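Putative sugar phosphate isomerase (Acidithiobacillus ferrooxidans, PDB 3L2H) probably binds a metal ion within a cupin barrel and may isomerise sugar phosphates, although its substrate and reaction are not established. Local coordinates at residues B[47-52]-B[121-126]; B[70-75]-B[105-110]; B[79-84]-B[88-93]; B[135-140]-B[151-156]. All coordinates share one frame; numbering follows the deposited sequence. Where two conformers were deposited one is given.

Interaction 1. Residues B[47-52]-B[121-126]; sequences GIHLIQ and GQRLDQ
Gly-47 and Gly-121 face each other as an antiparallel hydrogen-bonded pair. Gly-47 N donates to Gly-121 O at 2.8 Å, and Gly-121 N donates back to Gly-47 O at 2.9 Å. Both bonds are nearly straight. Beyond this pair the second segment leaves the sheet, and Arg-123 turns back over Gly-47. Arg-123 CG stands beside its own backbone N (chi1 -73°), and the chain then runs extended to NE. This brings Arg-123 NE within 3.9 Å of Gly-47 CA. Since Gly-47 has no side chain, the guanidinium can pass close to the backbone here.

The arginine continues to the His-49 imidazole, where Arg-123 NH2 is 3.9 Å from His-49 NE2. The histidine nitrogen lies at the edge of the guanidinium, and the two planes are 34° apart. One water links the two groups. It lies in the plane of the His-49 ring, 3.0 Å from His-49 NE2, and it accepts a hydrogen bond from Arg-123 NE at 3.2 Å.

Second-shell partners fix both ends. Asp-39 forms a salt bridge with Arg-123 NH2, and Asn-34 is hydrogen-bonded to His-49 ND1. On the backbone, His-49 pairs with Val-119, which continues the ladder. Neighbouring antiparallel strands of this kind, 46-53 and 115-122, build the larger sheet of the cupin beta barrel.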
loop_
_atom_site.group_PDB
_atom_site.type_symbol
_atom_site.label_atom_id
_atom_site.label_comp_id
_atom_site.label_asym_id
_atom_site.label_seq_id
_atom_site.Cartn_x
_atom_site.Cartn_y
_atom_site.Cartn_z
ATOM N N GLY B 47 10.380 12.567 -3.174
ATOM C CA GLY B 47 11.515 13.162 -3.849
ATOM C C GLY B 47 11.349 14.666 -3.669
ATOM O O GLY B 47 10.247 15.229 -3.871
ATOM N N ILE B 48 12.374 15.321 -3.159
ATOM C CA ILE B 48 12.391 16.753 -3.055
ATOM C C ILE B 48 13.706 17.213 -3.703
ATOM O O ILE B 48 14.785 16.878 -3.199
ATOM C CB ILE B 48 12.282 17.245 -1.617
ATOM C CG1 ILE B 48 10.993 16.734 -0.959
ATOM C CG2 ILE B 48 12.329 18.827 -1.588
ATOM C CD1 ILE B 48 10.788 17.015 0.533
ATOM N N HIS B 49 13.578 17.993 -4.774
ATOM C CA HIS B 49 14.670 18.361 -5.649
ATOM C C HIS B 49 14.694 19.880 -5.843
ATOM O O HIS B 49 13.670 20.496 -6.154
ATOM C CB HIS B 49 14.499 17.684 -7.013
ATOM C CG HIS B 49 14.442 16.192 -6.957
ATOM N ND1 HIS B 49 15.582 15.405 -6.959
ATOM C CD2 HIS B 49 13.393 15.334 -6.868
ATOM C CE1 HIS B 49 15.228 14.130 -6.924
ATOM N NE2 HIS B 49 13.906 14.060 -6.868
ATOM N N LEU B 50 15.864 20.461 -5.687
ATOM C CA LEU B 50 16.082 21.843 -6.083
ATOM C C LEU B 50 16.735 21.812 -7.468
ATOM O O LEU B 50 17.811 21.234 -7.661
ATOM C CB LEU B 50 16.909 22.575 -5.055
ATOM C CG LEU B 50 16.908 24.064 -5.435
ATOM C CD1 LEU B 50 16.605 24.908 -4.232
ATOM C CD2 LEU B 50 18.205 24.471 -6.150
ATOM N N ILE B 51 16.045 22.356 -8.450
ATOM C CA ILE B 51 16.487 22.235 -9.844
ATOM C C ILE B 51 16.804 23.600 -10.415
ATOM O O ILE B 51 16.220 24.613 -10.005
ATOM C CB ILE B 51 15.450 21.454 -10.742
ATOM C CG1 ILE B 51 14.211 22.294 -11.021
ATOM C CG2 ILE B 51 15.043 20.147 -10.072
ATOM C CD1 ILE B 51 13.313 21.755 -12.119
ATOM N N GLN B 52 17.754 23.616 -11.333
ATOM C CA GLN B 52 18.125 24.818 -12.070
ATOM C C GLN B 52 18.025 24.473 -13.565
ATOM O O GLN B 52 18.646 23.503 -13.996
ATOM C CB GLN B 52 19.545 25.284 -11.739
ATOM C CG GLN B 52 19.823 25.424 -10.244
ATOM C CD GLN B 52 21.296 25.617 -9.948
ATOM O OE1 GLN B 52 22.152 25.330 -10.788
ATOM N NE2 GLN B 52 21.607 26.116 -8.741
ATOM N N GLY B 121 7.742 15.276 -5.362
ATOM C CA GLY B 121 6.990 14.180 -5.929
ATOM C C GLY B 121 6.950 12.933 -5.071
ATOM O O GLY B 121 7.764 12.749 -4.140
ATOM N N GLN B 122 5.937 12.121 -5.297
ATOM C CA GLN B 122 5.843 10.853 -4.576
ATOM C C GLN B 122 6.815 9.933 -5.188
ATOM O O GLN B 122 7.132 10.086 -6.384
ATOM C CB GLN B 122 4.491 10.194 -4.720
ATOM C CG GLN B 122 3.369 10.846 -4.065
ATOM C CD GLN B 122 2.140 10.010 -4.188
ATOM O OE1 GLN B 122 1.323 10.232 -5.083
ATOM N NE2 GLN B 122 2.007 9.002 -3.318
ATOM N N ARG B 123 7.294 8.972 -4.412
ATOM C CA ARG B 123 8.080 7.864 -4.921
ATOM C C ARG B 123 7.344 6.575 -4.632
ATOM O O ARG B 123 7.315 6.180 -3.493
ATOM C CB ARG B 123 9.425 7.769 -4.245
ATOM C CG ARG B 123 10.367 8.826 -4.678
ATOM C CD ARG B 123 11.762 8.444 -4.340
ATOM N NE ARG B 123 12.599 9.538 -4.748
ATOM C CZ ARG B 123 13.883 9.662 -4.452
ATOM N NH1 ARG B 123 14.497 8.766 -3.715
ATOM N NH2 ARG B 123 14.548 10.709 -4.908
ATOM N N LEU B 124 6.717 5.973 -5.639
ATOM C CA LEU B 124 5.946 4.744 -5.465
ATOM C C LEU B 124 6.611 3.610 -6.219
ATOM O O LEU B 124 7.279 3.828 -7.217
ATOM C CB LEU B 124 4.536 4.901 -6.004
ATOM C CG LEU B 124 3.708 5.965 -5.346
ATOM C CD1 LEU B 124 2.335 6.124 -6.104
ATOM C CD2 LEU B 124 3.536 5.650 -3.810
ATOM N N ASP B 125 6.433 2.408 -5.706
ATOM C CA ASP B 125 6.967 1.218 -6.340
ATOM C C ASP B 125 6.352 0.934 -7.722
ATOM O O ASP B 125 7.025 0.329 -8.550
ATOM C CB ASP B 125 6.728 0.004 -5.460
ATOM C CG ASP B 125 7.689 -0.070 -4.277
ATOM O OD1 ASP B 125 8.708 0.625 -4.245
ATOM O OD2 ASP B 125 7.436 -0.901 -3.406
ATOM N N GLN B 126 5.110 1.335 -7.938
ATOM C CA GLN B 126 4.438 1.198 -9.227
ATOM C C GLN B 126 3.875 2.537 -9.742
ATOM O O GLN B 126 3.203 3.276 -9.014
ATOM C CB GLN B 126 3.283 0.200 -9.156
ATOM C CG GLN B 126 3.686 -1.270 -8.842
ATOM C CD GLN B 126 2.462 -2.230 -8.843
ATOM O OE1 GLN B 126 1.883 -2.430 -7.789
ATOM N NE2 GLN B 126 2.036 -2.765 -10.055
HETATM O O HOH W 1 12.211 11.581 -7.150
#

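Interaction 2. Residues B[70-75]-B[105-110]; sequences EAVYVL and HSISND. With EDO (1,2-ethanediol), chain N; EDO (1,2-ethanediol), chain O.
The His-105 ring receives Glu-70 and the ethanediol of chain N at its edge. Glu-70 OE1 lies near the ring plane, 3.5 Å from His-105 CE1, and the carboxylate is turned 80° against the ring. His-105 NE2 is hydrogen-bonded to ethanediol O2 at 2.7 Å, and either atom could be the donor. Outside the two segments, Phe-98 stacks on the imidazole and the His-63 ring meets it at a steep angle.

Glu-70 reaches inward with CG anti to its backbone N (chi1 -180°) and the rest of the chain extended. Its OE1 is hydrogen-bonded to His-63 NE2. The other oxygen, Glu-70 OE2, takes ethanediol O1 at 2.5 Å, a value short enough to be treated with caution. If that bond is real, the diol bridges the two segments, with Ser-59 as a further partner.

Next to this polar group the contact is apolar. Val-72 CG2 and Ile-107 CD1 meet tip to tip at 4.1 Å, and ethanediol C2 lies 3.7 Å from Val-72 CG2.

The diol probably comes from the crystallisation liquor. The place it occupies, beside His-63, Glu-70 and His-105, resembles the site where metal-binding cupins hold their ion.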
loop_
_atom_site.group_PDB
_atom_site.type_symbol
_atom_site.label_atom_id
_atom_site.label_comp_id
_atom_site.label_asym_id
_atom_site.label_seq_id
_atom_site.Cartn_x
_atom_site.Cartn_y
_atom_site.Cartn_z
ATOM N N GLU B 70 2.865 15.026 -8.253
ATOM C CA GLU B 70 4.050 15.824 -8.506
ATOM C C GLU B 70 3.643 17.281 -8.281
ATOM O O GLU B 70 2.487 17.618 -8.520
ATOM C CB GLU B 70 4.482 15.602 -9.965
ATOM C CG GLU B 70 5.653 16.309 -10.412
ATOM C CD GLU B 70 6.161 15.795 -11.767
ATOM O OE1 GLU B 70 5.373 15.399 -12.686
ATOM O OE2 GLU B 70 7.380 15.784 -11.868
ATOM N N ALA B 71 4.583 18.135 -7.885
ATOM C CA ALA B 71 4.326 19.561 -7.759
ATOM C C ALA B 71 5.606 20.358 -7.954
ATOM O O ALA B 71 6.710 19.817 -7.799
ATOM C CB ALA B 71 3.704 19.885 -6.387
ATOM N N VAL B 72 5.456 21.649 -8.271
ATOM C CA VAL B 72 6.584 22.542 -8.533
ATOM C C VAL B 72 6.377 23.847 -7.803
ATOM O O VAL B 72 5.275 24.394 -7.821
ATOM C CB VAL B 72 6.776 22.827 -10.031
ATOM C CG1 VAL B 72 7.998 23.767 -10.251
ATOM C CG2 VAL B 72 6.930 21.526 -10.856
ATOM N N TYR B 73 7.408 24.354 -7.122
ATOM C CA TYR B 73 7.336 25.668 -6.460
ATOM C C TYR B 73 8.486 26.514 -6.985
ATOM O O TYR B 73 9.648 26.104 -6.936
ATOM C CB TYR B 73 7.339 25.560 -4.922
ATOM C CG TYR B 73 7.151 26.891 -4.195
ATOM C CD1 TYR B 73 5.883 27.363 -3.924
ATOM C CD2 TYR B 73 8.225 27.666 -3.787
ATOM C CE1 TYR B 73 5.669 28.573 -3.270
ATOM C CE2 TYR B 73 8.015 28.902 -3.133
ATOM C CZ TYR B 73 6.729 29.341 -2.879
ATOM O OH TYR B 73 6.453 30.516 -2.205
ATOM N N VAL B 74 8.159 27.652 -7.571
ATOM C CA VAL B 74 9.179 28.470 -8.246
ATOM C C VAL B 74 9.874 29.358 -7.239
ATOM O O VAL B 74 9.227 30.139 -6.557
ATOM C CB VAL B 74 8.585 29.332 -9.349
ATOM C CG1 VAL B 74 9.702 30.153 -10.070
ATOM C CG2 VAL B 74 7.803 28.483 -10.364
ATOM N N LEU B 75 11.194 29.234 -7.153
ATOM C CA LEU B 75 11.998 30.048 -6.250
ATOM C C LEU B 75 12.545 31.295 -6.934
ATOM O O LEU B 75 12.579 32.346 -6.313
ATOM C CB LEU B 75 13.149 29.227 -5.667
ATOM C CG LEU B 75 12.717 28.050 -4.778
ATOM C CD1 LEU B 75 13.942 27.155 -4.371
ATOM C CD2 LEU B 75 11.936 28.505 -3.543
ATOM N N HIS B 105 2.165 17.769 -18.582
ATOM C CA HIS B 105 2.856 19.035 -18.516
ATOM C C HIS B 105 4.327 18.955 -18.798
ATOM O O HIS B 105 4.951 17.889 -18.692
ATOM C CB HIS B 105 2.693 19.650 -17.098
ATOM C CG HIS B 105 3.818 19.336 -16.171
ATOM N ND1 HIS B 105 3.867 18.185 -15.420
ATOM C CD2 HIS B 105 4.954 20.029 -15.884
ATOM C CE1 HIS B 105 4.995 18.176 -14.717
ATOM N NE2 HIS B 105 5.663 19.298 -14.968
ATOM N N SER B 106 4.875 20.123 -19.120
ATOM C CA SER B 106 6.288 20.377 -19.101
ATOM C C SER B 106 6.487 21.877 -18.812
ATOM O O SER B 106 5.572 22.665 -18.937
ATOM C CB SER B 106 6.986 19.974 -20.411
ATOM O OG SER B 106 6.418 20.654 -21.527
ATOM N N ILE B 107 7.695 22.234 -18.397
ATOM C CA ILE B 107 8.090 23.615 -18.184
ATOM C C ILE B 107 9.323 23.941 -19.033
ATOM O O ILE B 107 10.269 23.135 -19.108
ATOM C CB ILE B 107 8.428 23.875 -16.699
ATOM C CG1 ILE B 107 7.162 23.816 -15.842
ATOM C CG2 ILE B 107 9.129 25.258 -16.479
ATOM C CD1 ILE B 107 7.408 23.574 -14.327
ATOM N N SER B 108 9.267 25.098 -19.699
ATOM C CA SER B 108 10.368 25.647 -20.467
ATOM C C SER B 108 10.894 26.904 -19.789
ATOM O O SER B 108 10.131 27.652 -19.168
ATOM C CB SER B 108 9.916 26.032 -21.877
ATOM O OG SER B 108 9.548 24.899 -22.650
ATOM N N ASN B 109 12.199 27.114 -19.877
ATOM C CA ASN B 109 12.773 28.391 -19.475
ATOM C C ASN B 109 13.061 29.172 -20.743
ATOM O O ASN B 109 14.066 28.925 -21.401
ATOM C CB ASN B 109 14.046 28.244 -18.631
ATOM C CG ASN B 109 14.612 29.578 -18.218
ATOM O OD1 ASN B 109 14.067 30.619 -18.592
ATOM N ND2 ASN B 109 15.736 29.572 -17.483
ATOM N N ASP B 110 12.156 30.069 -21.116
ATOM C CA ASP B 110 12.368 30.908 -22.283
ATOM C C ASP B 110 12.698 32.348 -21.852
ATOM O O ASP B 110 12.551 33.263 -22.646
ATOM C CB ASP B 110 11.155 30.871 -23.262
ATOM C CG ASP B 110 10.899 29.475 -23.844
ATOM O OD1 ASP B 110 11.878 28.788 -24.237
ATOM O OD2 ASP B 110 9.718 29.056 -23.941
HETATM C C1 EDO N . 9.298 18.134 -13.411
HETATM O O1 EDO N . 8.426 17.028 -13.730
HETATM C C2 EDO N . 8.532 19.435 -13.416
HETATM O O2 EDO N . 8.332 19.816 -14.795
HETATM C C1 EDO O . 9.731 32.223 -19.530
HETATM O O1 EDO O . 9.645 31.078 -20.379
HETATM C C2 EDO O . 9.761 33.493 -20.373
HETATM O O2 EDO O . 9.180 34.536 -19.606
#

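Interaction 3. Residues B[79-84]-B[88-93]; sequences GTLTME and YPIAPG. With EDO (1,2-ethanediol), chain O.
A beta hairpin joins strands 79-83 and 86-90, and its backbone ladder dominates this contact. Gly-79 pairs with Ile-90 through two bonds: Gly-79 N to Ile-90 O at 3.0 Å and Ile-90 N to Gly-79 O at 2.9 Å. Leu-81 and Tyr-88 form the second hydrogen-bonded pair. Leu-81 N donates to Tyr-88 O at 2.7 Å, and Tyr-88 N returns a bond to Leu-81 O at 2.8 Å. Thr-80 and Pro-89 lie between them as a non-hydrogen-bonded pair, so the missing N-H of the proline costs this ladder nothing.

Leu-81, Tyr-88 and Ile-90 project from one face. Leu-81 CB meets Ile-90 CG2 at 3.9 Å, the two side chains crossing at about a right angle. Ile-90 CG1 stands between its backbone N and carbonyl carbon (chi1 58°) and lies against Gly-79, with 3.6 Å from Ile-90 CG1 to Gly-79 O. Farther along, selenomethionine Met-83 bends at chi3 (-72°) and brings its methyl CE to 3.4 Å from Tyr-88 CE1, a tight fit.

On the other face, Thr-80 OG1 is hydrogen-bonded to O1 of the chain O ethanediol at 2.8 Å, and either hydroxyl could be the donor.

Thr-4 of the second subunit is hydrogen-bonded to Tyr-88 OH. Within the chain, strand 79-83 is flanked by 86-90 and 105-108, while Leu-81 and Met-83 pack on Val-96 of strand 95-98.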
loop_
_atom_site.group_PDB
_atom_site.type_symbol
_atom_site.label_atom_id
_atom_site.label_comp_id
_atom_site.label_asym_id
_atom_site.label_seq_id
_atom_site.Cartn_x
_atom_site.Cartn_y
_atom_site.Cartn_z
ATOM N N GLY B 79 9.402 31.091 -16.245
ATOM C CA GLY B 79 9.261 29.972 -17.163
ATOM C C GLY B 79 7.925 29.990 -17.853
ATOM O O GLY B 79 7.097 30.856 -17.597
ATOM N N THR B 80 7.718 29.014 -18.724
ATOM C CA THR B 80 6.459 28.844 -19.419
ATOM C C THR B 80 5.998 27.438 -19.128
ATOM O O THR B 80 6.710 26.472 -19.416
ATOM C CB THR B 80 6.627 29.008 -20.899
ATOM O OG1 THR B 80 7.050 30.346 -21.163
ATOM C CG2 THR B 80 5.300 28.681 -21.653
ATOM N N LEU B 81 4.822 27.336 -18.514
ATOM C CA LEU B 81 4.235 26.056 -18.144
ATOM C C LEU B 81 3.266 25.632 -19.247
ATOM O O LEU B 81 2.382 26.384 -19.584
ATOM C CB LEU B 81 3.510 26.225 -16.797
ATOM C CG LEU B 81 2.571 25.101 -16.329
ATOM C CD1 LEU B 81 3.374 23.761 -16.160
ATOM C CD2 LEU B 81 1.845 25.495 -15.055
ATOM N N THR B 82 3.475 24.453 -19.847
ATOM C CA THR B 82 2.526 23.867 -20.762
ATOM C C THR B 82 1.760 22.781 -20.027
ATOM O O THR B 82 2.372 21.894 -19.450
ATOM C CB THR B 82 3.243 23.255 -21.996
ATOM O OG1 THR B 82 3.886 24.313 -22.696
ATOM C CG2 THR B 82 2.294 22.520 -22.936
HETATM N N MSE B 83 0.430 22.873 -20.038
HETATM C CA MSE B 83 -0.446 21.846 -19.486
HETATM C C MSE B 83 -1.525 21.572 -20.492
HETATM O O MSE B 83 -2.237 22.477 -20.890
HETATM C CB MSE B 83 -1.096 22.260 -18.157
HETATM C CG MSE B 83 -0.133 22.465 -17.055
HETATM SE SE MSE B 83 -1.042 22.836 -15.313
HETATM C CE MSE B 83 -1.668 24.664 -15.702
ATOM N N GLU B 84 -1.638 20.308 -20.917
ATOM C CA GLU B 84 -2.560 19.936 -21.989
ATOM C C GLU B 84 -2.390 20.920 -23.161
ATOM O O GLU B 84 -1.280 21.087 -23.643
ATOM C CB GLU B 84 -3.982 19.848 -21.445
ATOM C CG GLU B 84 -4.123 18.782 -20.340
ATOM C CD GLU B 84 -3.986 17.359 -20.894
ATOM O OE1 GLU B 84 -4.587 17.083 -21.968
ATOM O OE2 GLU B 84 -3.279 16.531 -20.290
ATOM N N TYR B 88 1.059 28.820 -19.769
ATOM C CA TYR B 88 0.964 29.843 -18.756
ATOM C C TYR B 88 2.355 30.270 -18.355
ATOM O O TYR B 88 3.241 29.441 -18.177
ATOM C CB TYR B 88 0.285 29.357 -17.467
ATOM C CG TYR B 88 -1.039 28.702 -17.679
ATOM C CD1 TYR B 88 -1.109 27.388 -18.071
ATOM C CD2 TYR B 88 -2.224 29.412 -17.530
ATOM C CE1 TYR B 88 -2.321 26.783 -18.309
ATOM C CE2 TYR B 88 -3.439 28.813 -17.758
ATOM C CZ TYR B 88 -3.473 27.496 -18.134
ATOM O OH TYR B 88 -4.652 26.860 -18.364
ATOM N N PRO B 89 2.519 31.552 -18.115
ATOM C CA PRO B 89 3.762 32.027 -17.577
ATOM C C PRO B 89 3.809 31.699 -16.096
ATOM O O PRO B 89 2.756 31.662 -15.441
ATOM C CB PRO B 89 3.687 33.532 -17.788
ATOM C CG PRO B 89 2.243 33.803 -17.909
ATOM C CD PRO B 89 1.582 32.641 -18.427
ATOM N N ILE B 90 5.003 31.377 -15.604
ATOM C CA ILE B 90 5.206 31.163 -14.189
ATOM C C ILE B 90 6.397 32.000 -13.733
ATOM O O ILE B 90 7.270 32.375 -14.533
ATOM C CB ILE B 90 5.378 29.672 -13.828
ATOM C CG1 ILE B 90 6.554 29.030 -14.589
ATOM C CG2 ILE B 90 4.072 28.916 -14.092
ATOM C CD1 ILE B 90 6.896 27.593 -14.066
ATOM N N ALA B 91 6.395 32.324 -12.448
ATOM C CA ALA B 91 7.325 33.244 -11.872
ATOM C C ALA B 91 7.472 32.931 -10.391
ATOM O O ALA B 91 6.696 32.145 -9.845
ATOM C CB ALA B 91 6.817 34.712 -12.099
ATOM N N PRO B 92 8.430 33.571 -9.721
ATOM C CA PRO B 92 8.731 33.256 -8.306
ATOM C C PRO B 92 7.520 33.332 -7.348
ATOM O O PRO B 92 6.689 34.238 -7.388
ATOM C CB PRO B 92 9.808 34.272 -7.913
ATOM C CG PRO B 92 10.380 34.769 -9.221
ATOM C CD PRO B 92 9.218 34.730 -10.203
ATOM N N GLY B 93 7.399 32.277 -6.556
ATOM C CA GLY B 93 6.282 32.138 -5.620
ATOM C C GLY B 93 5.094 31.396 -6.171
ATOM O O GLY B 93 4.122 31.129 -5.440
HETATM C C1 EDO O . 9.731 32.223 -19.530
HETATM O O1 EDO O . 9.645 31.078 -20.379
HETATM C C2 EDO O . 9.761 33.493 -20.373
HETATM O O2 EDO O . 9.180 34.536 -19.606
#

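Interaction 4. Residues B[135-140]-B[151-156]; sequences HKRLYR and ADIRVL
A methyl group lies close to a phenol oxygen here: Ile-153 CD1 is 3.5 Å from Tyr-139 OH. Ile-153 CG2 is almost as near, 3.6 Å from the same Tyr-139 OH, so both methyls of the isoleucine lie against the hydroxyl end of the tyrosine. The two side chains come from opposite directions. The hydroxyl finds its polar partner elsewhere, in Asn-146 of the third subunit.

Arg-137 adds its aliphatic part. Its CB lies 3.8 Å from Ile-153 CD1, and its CG sits over one face of the Tyr-139 ring, offset toward the rim. The chain then bends at chi3 (-76°), and the guanidinium forms salt bridges with Asp-130 of its own chain and with Glu-144 of the third subunit.

At the other end, His-135 CE1 approaches Ala-151 CB to 3.7 Å. Asp-149 ties the two together, since its carboxylate takes both His-135 ND1 and Ala-151 N. His-135 has left-handed backbone angles and forms a G1 beta bulge with Lys-136 opposite Tyr-131.

Strand 136-141 lies between strands 126-131 and 144-149. Residues 151-156 follow strand 144-149 in the chain, and Ile-153 packs on Val-148 of that strand. Arg-154 and Val-155 join an antiparallel ladder with the third subunit.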
loop_
_atom_site.group_PDB
_atom_site.type_symbol
_atom_site.label_atom_id
_atom_site.label_comp_id
_atom_site.label_asym_id
_atom_site.label_seq_id
_atom_site.Cartn_x
_atom_site.Cartn_y
_atom_site.Cartn_z
ATOM N N HIS B 135 4.463 9.326 -28.156
ATOM C CA HIS B 135 3.574 8.189 -28.414
ATOM C C HIS B 135 4.012 6.955 -27.615
ATOM O O HIS B 135 3.977 5.828 -28.122
ATOM C CB HIS B 135 3.535 7.913 -29.932
ATOM C CG HIS B 135 2.314 7.217 -30.408
ATOM N ND1 HIS B 135 2.359 5.984 -31.042
ATOM C CD2 HIS B 135 1.009 7.564 -30.347
ATOM C CE1 HIS B 135 1.129 5.634 -31.386
ATOM N NE2 HIS B 135 0.287 6.557 -30.952
ATOM N N LYS B 136 4.419 7.178 -26.364
ATOM C CA LYS B 136 4.887 6.095 -25.502
ATOM C C LYS B 136 4.241 6.100 -24.115
ATOM O O LYS B 136 3.972 7.145 -23.558
ATOM C CB LYS B 136 6.417 6.177 -25.327
ATOM C CG LYS B 136 7.206 5.855 -26.617
ATOM C CD LYS B 136 8.617 6.141 -26.438
ATOM C CE LYS B 136 9.396 6.206 -27.799
ATOM N NZ LYS B 136 8.981 5.152 -28.735
ATOM N N ARG B 137 4.070 4.904 -23.575
ATOM C CA ARG B 137 3.598 4.698 -22.226
ATOM C C ARG B 137 4.672 3.902 -21.514
ATOM O O ARG B 137 5.147 2.885 -22.036
ATOM C CB ARG B 137 2.283 3.929 -22.204
ATOM C CG ARG B 137 1.801 3.586 -20.780
ATOM C CD ARG B 137 0.326 3.209 -20.749
ATOM N NE ARG B 137 -0.504 4.391 -20.868
ATOM C CZ ARG B 137 -1.829 4.367 -20.856
ATOM N NH1 ARG B 137 -2.480 3.210 -20.705
ATOM N NH2 ARG B 137 -2.510 5.488 -20.962
ATOM N N LEU B 138 5.039 4.369 -20.326
ATOM C CA LEU B 138 5.978 3.651 -19.467
ATOM C C LEU B 138 5.241 2.995 -18.289
ATOM O O LEU B 138 4.548 3.673 -17.579
ATOM C CB LEU B 138 6.998 4.604 -18.903
ATOM C CG LEU B 138 7.947 4.057 -17.829
ATOM C CD1 LEU B 138 8.895 3.044 -18.407
ATOM C CD2 LEU B 138 8.701 5.225 -17.169
ATOM N N TYR B 139 5.436 1.692 -18.096
ATOM C CA TYR B 139 4.890 0.991 -16.973
ATOM C C TYR B 139 6.098 0.709 -16.100
ATOM O O TYR B 139 7.051 0.078 -16.573
ATOM C CB TYR B 139 4.272 -0.321 -17.399
ATOM C CG TYR B 139 3.156 -0.241 -18.401
ATOM C CD1 TYR B 139 1.837 -0.095 -18.000
ATOM C CD2 TYR B 139 3.425 -0.352 -19.758
ATOM C CE1 TYR B 139 0.802 -0.041 -18.981
ATOM C CE2 TYR B 139 2.446 -0.270 -20.700
ATOM C CZ TYR B 139 1.114 -0.154 -20.296
ATOM O OH TYR B 139 0.167 -0.126 -21.275
ATOM N N ARG B 140 6.103 1.239 -14.869
ATOM C CA ARG B 140 7.211 1.008 -13.966
ATOM C C ARG B 140 6.689 0.219 -12.774
ATOM O O ARG B 140 5.788 0.650 -12.090
ATOM C CB ARG B 140 7.853 2.316 -13.517
ATOM C CG ARG B 140 9.111 2.057 -12.701
ATOM C CD ARG B 140 9.810 3.361 -12.246
ATOM N NE ARG B 140 8.929 4.335 -11.653
ATOM C CZ ARG B 140 8.439 4.237 -10.427
ATOM N NH1 ARG B 140 8.703 3.171 -9.691
ATOM N NH2 ARG B 140 7.603 5.157 -9.970
ATOM N N ALA B 151 0.426 2.618 -29.847
ATOM C CA ALA B 151 -0.328 1.833 -30.792
ATOM C C ALA B 151 -0.268 0.327 -30.527
ATOM O O ALA B 151 -1.085 -0.419 -31.063
ATOM C CB ALA B 151 0.150 2.136 -32.254
ATOM N N ASP B 152 0.695 -0.106 -29.699
ATOM C CA ASP B 152 0.897 -1.519 -29.376
ATOM C C ASP B 152 0.173 -1.940 -28.098
ATOM O O ASP B 152 0.403 -3.047 -27.568
ATOM C CB ASP B 152 2.389 -1.808 -29.247
ATOM C CG ASP B 152 3.119 -1.658 -30.562
ATOM O OD1 ASP B 152 2.454 -1.873 -31.614
ATOM O OD2 ASP B 152 4.337 -1.378 -30.534
ATOM N N ILE B 153 -0.698 -1.063 -27.598
ATOM C CA ILE B 153 -1.406 -1.338 -26.369
ATOM C C ILE B 153 -2.860 -1.652 -26.699
ATOM O O ILE B 153 -3.586 -0.820 -27.254
ATOM C CB ILE B 153 -1.335 -0.161 -25.381
ATOM C CG1 ILE B 153 0.115 0.208 -25.084
ATOM C CG2 ILE B 153 -2.083 -0.475 -24.072
ATOM C CD1 ILE B 153 0.194 1.581 -24.341
ATOM N N ARG B 154 -3.290 -2.854 -26.354
ATOM C CA ARG B 154 -4.687 -3.228 -26.549
ATOM C C ARG B 154 -5.427 -2.899 -25.268
ATOM O O ARG B 154 -5.175 -3.514 -24.236
ATOM C CB ARG B 154 -4.826 -4.713 -26.875
ATOM C CG ARG B 154 -4.012 -5.220 -28.072
ATOM C CD ARG B 154 -4.604 -4.877 -29.507
ATOM N NE ARG B 154 -4.540 -3.460 -29.851
ATOM C CZ ARG B 154 -3.449 -2.824 -30.264
ATOM N NH1 ARG B 154 -2.293 -3.455 -30.428
ATOM N NH2 ARG B 154 -3.539 -1.552 -30.546
ATOM N N VAL B 155 -6.324 -1.911 -25.317
ATOM C CA VAL B 155 -7.056 -1.464 -24.145
ATOM C C VAL B 155 -8.329 -2.296 -24.067
ATOM O O VAL B 155 -9.248 -2.119 -24.862
ATOM C CB VAL B 155 -7.329 0.056 -24.218
ATOM C CG1 VAL B 155 -8.117 0.544 -22.995
ATOM C CG2 VAL B 155 -6.001 0.817 -24.337
ATOM N N LEU B 156 -8.382 -3.234 -23.141
ATOM C CA LEU B 156 -9.487 -4.184 -23.074
ATOM C C LEU B 156 -10.600 -3.641 -22.214
ATOM O O LEU B 156 -11.776 -3.917 -22.454
ATOM C CB LEU B 156 -9.021 -5.536 -22.515
ATOM C CG LEU B 156 -7.892 -6.222 -23.311
ATOM C CD1 LEU B 156 -7.467 -7.533 -22.699
ATOM C CD2 LEU B 156 -8.300 -6.443 -24.755
#

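In the fold
Following the chain from the N terminus, strand 46-53 is the first of these segments, and residues 121-126 return to it to close interaction 1, the widest loop. Within that loop, 70-75 meets 105-110 in interaction 2. Innermost is the short hairpin of interaction 3, 79-84 with 88-93. Interactions 2 and 3 share a sheet, where Ser-108 O and Thr-80 N probably hydrogen-bond. Interactions 1 and 2 share the larger sheet, and Leu-50 packs on Leu-75. All three belong to the cupin fold and touch the second subunit. Interaction 4 follows in series and turns to the third subunit. Arg-140 NH1 probably bonds to Leu-124 O, linking it back to interaction 1.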